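Kid toxin protein (Escherichia coli, PDB 1M1F) acts as the toxin of a plasmid-maintenance toxin-antitoxin system, probably as an endoribonuclease, and is neutralised by its cognate antitoxin PemI. Local coordinates at residues I6-L11 against Q20-V25; V41-T46 against D75-I80. All blocks are in the same frame, centred on the assembly; numbering follows the deposited sequence.

Contact 1 (I6-L11 against Q20-V25)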
# COMPACT_ATOMS: atom_id res chain seq x y z
N ILE A 6 -2.99 15.88 -2.09
CA ILE A 6 -4.17 15.30 -1.50
C ILE A 6 -5.24 15.28 -2.58
O ILE A 6 -5.51 16.32 -3.22
CB ILE A 6 -4.65 16.11 -0.29
CG1 ILE A 6 -3.64 16.00 0.84
CG2 ILE A 6 -6.01 15.63 0.17
CD1 ILE A 6 -4.00 16.82 2.06
N TRP A 7 -5.81 14.09 -2.81
CA TRP A 7 -6.89 13.86 -3.77
C TRP A 7 -8.11 13.31 -3.05
O TRP A 7 -7.98 12.50 -2.14
CB TRP A 7 -6.45 12.87 -4.86
CG TRP A 7 -5.44 13.40 -5.83
CD1 TRP A 7 -4.21 13.90 -5.54
CD2 TRP A 7 -5.59 13.51 -7.25
NE1 TRP A 7 -3.57 14.31 -6.68
CE2 TRP A 7 -4.40 14.07 -7.75
CE3 TRP A 7 -6.60 13.17 -8.15
CZ2 TRP A 7 -4.20 14.32 -9.10
CZ3 TRP A 7 -6.40 13.41 -9.50
CH2 TRP A 7 -5.21 13.97 -9.96
N LEU A 8 -9.30 13.75 -3.46
CA LEU A 8 -10.54 13.20 -2.95
C LEU A 8 -10.94 12.03 -3.85
O LEU A 8 -11.11 12.21 -5.05
CB LEU A 8 -11.63 14.27 -2.97
CG LEU A 8 -12.98 13.81 -2.43
CD1 LEU A 8 -12.94 13.49 -0.97
CD2 LEU A 8 -14.05 14.86 -2.73
N VAL A 9 -11.12 10.85 -3.27
CA VAL A 9 -11.41 9.67 -4.08
C VAL A 9 -12.18 8.62 -3.30
O VAL A 9 -12.02 8.49 -2.08
CB VAL A 9 -10.07 9.07 -4.64
CG1 VAL A 9 -9.18 8.50 -3.53
CG2 VAL A 9 -10.35 8.05 -5.75
N SER A 10 -13.02 7.87 -4.01
CA SER A 10 -13.71 6.72 -3.43
C SER A 10 -12.78 5.53 -3.28
O SER A 10 -12.16 5.11 -4.24
CB SER A 10 -14.89 6.30 -4.30
OG SER A 10 -15.54 5.17 -3.72
N LEU A 11 -12.73 5.00 -2.07
CA LEU A 11 -11.96 3.80 -1.77
C LEU A 11 -12.83 2.54 -1.78
O LEU A 11 -12.32 1.43 -1.57
CB LEU A 11 -11.32 3.94 -0.39
CG LEU A 11 -10.29 5.06 -0.24
CD1 LEU A 11 -9.79 5.16 1.20
CD2 LEU A 11 -9.14 4.84 -1.20
N GLN A 20 -12.85 2.66 4.68
CA GLN A 20 -13.97 2.83 3.75
C GLN A 20 -14.18 4.28 3.33
O GLN A 20 -13.58 5.20 3.88
CB GLN A 20 -15.29 2.37 4.41
CG GLN A 20 -15.24 1.06 5.17
CD GLN A 20 -16.60 0.61 5.68
OE1 GLN A 20 -16.83 -0.58 5.92
NE2 GLN A 20 -17.52 1.56 5.84
N GLY A 21 -15.06 4.45 2.35
CA GLY A 21 -15.57 5.76 1.98
C GLY A 21 -14.85 6.56 0.91
O GLY A 21 -13.80 6.18 0.40
N THR A 22 -15.47 7.67 0.56
CA THR A 22 -14.86 8.66 -0.31
C THR A 22 -14.22 9.65 0.65
O THR A 22 -14.88 10.22 1.52
CB THR A 22 -15.92 9.36 -1.16
OG1 THR A 22 -16.44 8.43 -2.12
CG2 THR A 22 -15.30 10.45 -2.00
N ARG A 23 -12.91 9.85 0.50
CA ARG A 23 -12.17 10.68 1.43
C ARG A 23 -10.88 11.16 0.79
O ARG A 23 -10.46 10.67 -0.25
CB ARG A 23 -11.86 9.89 2.70
CG ARG A 23 -10.96 8.69 2.47
CD ARG A 23 -10.70 7.87 3.72
NE ARG A 23 -11.93 7.39 4.34
CZ ARG A 23 -12.46 7.88 5.46
NH1 ARG A 23 -11.89 8.88 6.12
NH2 ARG A 23 -13.59 7.37 5.92
N PRO A 24 -10.25 12.13 1.43
CA PRO A 24 -8.95 12.59 0.95
C PRO A 24 -7.91 11.50 1.16
O PRO A 24 -7.97 10.76 2.15
CB PRO A 24 -8.64 13.80 1.86
CG PRO A 24 -9.91 14.11 2.55
CD PRO A 24 -10.70 12.86 2.62
N VAL A 25 -7.01 11.41 0.20
CA VAL A 25 -5.87 10.52 0.28
C VAL A 25 -4.62 11.30 -0.12
O VAL A 25 -4.69 12.26 -0.88
CB VAL A 25 -6.01 9.24 -0.60
CG1 VAL A 25 -7.28 8.47 -0.26
CG2 VAL A 25 -5.95 9.58 -2.06
O HOH W 1 -17.39 5.89 -1.89
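Strands 5-10 and 22-27 form an antiparallel beta hairpin in the SH3-like sheet of the PemK/MazF fold, with Trp7-Val25 and Val9-Arg23 as its hydrogen-bonded pairs. On the face of Val9 and Val25 the two valines cross at about a right angle: Val9 CG1, in the crowded position between backbone N and carbonyl carbon (chi1 67°), meets Val25 CG2 at 3.7 Å. Met82 of helix 82-85 packs on both. Leu11, just past the strand, sends its two methyls different ways: CD2 reaches tip to tip toward Val25 CG1, while CD1 lies across the Arg23 chain, 3.8 Å from its CD. Arg23 also takes the crowded chi1 (64°) and bends at chi3, which turns the guanidinium back toward the loop residue Gln20. Arg23 NE and NH2 both grip the carbonyl O of Gln20 side-on, Arg23 NE at 2.8 Å, and NH1 bonds Val45 O. On the other face, Leu8 CG stands anti to the backbone N (chi1 -179°) and crosses Thr22, its CD1 coming 3.6 Å from Arg23 C. Farther along that face Ser10 and Thr22 share a water, which lies 2.7 Å from Ser10 OG and 2.7 Å from Thr22 OG1.

Contact 2 (V41-T46 against D75-I80)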
# COMPACT_ATOMS: atom_id res chain seq x y z
N VAL A 41 0.52 5.00 -5.27
CA VAL A 41 0.33 4.51 -3.92
C VAL A 41 -0.09 5.71 -3.07
O VAL A 41 0.53 6.78 -3.13
CB VAL A 41 1.61 3.86 -3.35
CG1 VAL A 41 1.35 3.37 -1.94
CG2 VAL A 41 2.07 2.72 -4.25
N VAL A 42 -1.14 5.53 -2.28
CA VAL A 42 -1.70 6.57 -1.44
C VAL A 42 -1.92 6.08 -0.02
O VAL A 42 -1.97 4.87 0.23
CB VAL A 42 -3.07 7.09 -2.01
CG1 VAL A 42 -2.96 7.41 -3.48
CG2 VAL A 42 -4.18 6.08 -1.77
N VAL A 43 -2.03 7.02 0.91
CA VAL A 43 -2.45 6.70 2.28
C VAL A 43 -3.68 7.58 2.60
O VAL A 43 -3.74 8.75 2.20
CB VAL A 43 -1.34 6.88 3.32
CG1 VAL A 43 -0.36 5.72 3.24
CG2 VAL A 43 -0.61 8.22 3.16
N PRO A 44 -4.66 7.02 3.29
CA PRO A 44 -5.90 7.75 3.54
C PRO A 44 -5.85 8.73 4.70
O PRO A 44 -5.08 8.56 5.64
CB PRO A 44 -6.89 6.64 3.87
CG PRO A 44 -6.05 5.59 4.52
CD PRO A 44 -4.69 5.67 3.88
N VAL A 45 -6.69 9.75 4.62
CA VAL A 45 -6.87 10.74 5.68
C VAL A 45 -8.20 10.46 6.37
O VAL A 45 -9.22 10.26 5.70
CB VAL A 45 -6.91 12.16 5.11
CG1 VAL A 45 -7.20 13.19 6.19
CG2 VAL A 45 -5.61 12.46 4.41
N THR A 46 -8.18 10.44 7.70
CA THR A 46 -9.38 10.23 8.50
C THR A 46 -9.48 11.33 9.55
O THR A 46 -8.54 12.08 9.76
CB THR A 46 -9.34 8.89 9.27
OG1 THR A 46 -8.25 8.88 10.20
CG2 THR A 46 -9.07 7.73 8.35
N ASP A 75 -0.33 3.70 8.17
CA ASP A 75 -0.38 2.25 8.25
C ASP A 75 -1.29 1.61 7.19
O ASP A 75 -1.35 0.39 7.13
CB ASP A 75 -0.80 1.77 9.64
CG ASP A 75 -2.06 2.44 10.17
OD1 ASP A 75 -2.46 3.52 9.69
OD2 ASP A 75 -2.70 1.96 11.13
N GLN A 76 -1.95 2.40 6.34
CA GLN A 76 -2.86 1.81 5.36
C GLN A 76 -2.58 2.23 3.92
O GLN A 76 -3.48 2.72 3.22
CB GLN A 76 -4.34 2.11 5.71
CG GLN A 76 -4.81 1.47 7.04
CD GLN A 76 -6.35 1.22 7.16
OE1 GLN A 76 -6.93 1.52 8.20
NE2 GLN A 76 -6.97 0.61 6.13
N PRO A 77 -1.37 2.00 3.43
CA PRO A 77 -1.10 2.34 2.03
C PRO A 77 -1.90 1.47 1.07
O PRO A 77 -2.16 0.29 1.35
CB PRO A 77 0.39 2.06 1.90
CG PRO A 77 0.65 1.00 2.93
CD PRO A 77 -0.19 1.41 4.09
N ARG A 78 -2.26 2.04 -0.07
CA ARG A 78 -3.00 1.32 -1.08
C ARG A 78 -2.66 1.84 -2.45
O ARG A 78 -2.57 3.06 -2.66
CB ARG A 78 -4.47 1.56 -0.84
CG ARG A 78 -5.36 0.74 -1.61
CD ARG A 78 -6.72 0.68 -0.97
NE ARG A 78 -7.61 0.27 -2.01
CZ ARG A 78 -8.91 0.40 -1.98
NH1 ARG A 78 -9.53 0.89 -0.91
NH2 ARG A 78 -9.58 0.00 -3.03
N THR A 79 -2.47 0.93 -3.39
CA THR A 79 -2.24 1.26 -4.78
C THR A 79 -3.61 1.39 -5.43
O THR A 79 -4.41 0.46 -5.37
CB THR A 79 -1.44 0.13 -5.43
OG1 THR A 79 -0.15 0.05 -4.81
CG2 THR A 79 -1.20 0.41 -6.89
N ILE A 80 -3.89 2.53 -6.05
CA ILE A 80 -5.20 2.73 -6.68
C ILE A 80 -5.09 3.33 -8.07
O ILE A 80 -4.15 4.05 -8.39
CB ILE A 80 -6.14 3.62 -5.79
CG1 ILE A 80 -5.55 5.02 -5.58
CG2 ILE A 80 -6.43 2.94 -4.45
CD1 ILE A 80 -6.55 6.01 -4.96
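Backbone pairing is short and antiparallel: Val42 and Arg78 form a hydrogen-bonded pair, Val42 N to Arg78 O at 2.9 Å and Arg78 N back to Val42 O at 2.9 Å, and Val41 and Thr79 a non-hydrogen-bonded one. This joins strand 41-46 to the end of the interrupted strand 71-79, its neighbour in the SH3-like sheet of the PemK/MazF fold, and every touching residue is buried. Toward Pro77 the pairing gives way to side-chain packing. Val43 CG1, anti to its carbonyl carbon, rests 3.7 Å from Pro77 CA, and the Pro44 ring crosses Gln76 at about a right angle, its CD 3.3 Å from Gln76 O. Just past the strand, Ile80 holds CG1 in the crowded position (chi1 61°), and an anti chi2 carries its CD1 outward to Val42 CG2, 4.0 Å away. The long Arg78 chain, anti at chi1 (-170°), leads away from strand 41-46 to Leu11 O. Beside the pairing, Val41 CG1 and Pro77 CB lie side by side, pointing the same way. Thr79 faces the dimer partner: its OG1 bonds Pro77 O of the second subunit, reciprocated by the symmetric pair. Within the chain that same OG1 sits 3.5 Å from Val41 CG2.

Overall arrangement
Contact 1 and contact 2, with centres 9 Å apart, belong to one antiparallel sheet, in which strands 22-27 and 41-46 are neighbours. A probable hydrogen bond from Val45 N to Pro24 O, 3.0 Å, joins them through the backbone, and Val25 CB packs on Val43 O. The probable hydrogen bond from Arg78 NH1 to Leu11 O, 2.9 Å, ties 75-80 to the loop end of the hairpin. Met82 of helix 82-85 packs against both, on Val9 and Val25 of contact 1 and Val42 of contact 2. Their surroundings differ: contact 1 is partly buried and untouched by the second subunit, whereas contact 2 is buried and forms part of the homodimer interface, through Pro77 and Thr79 among others.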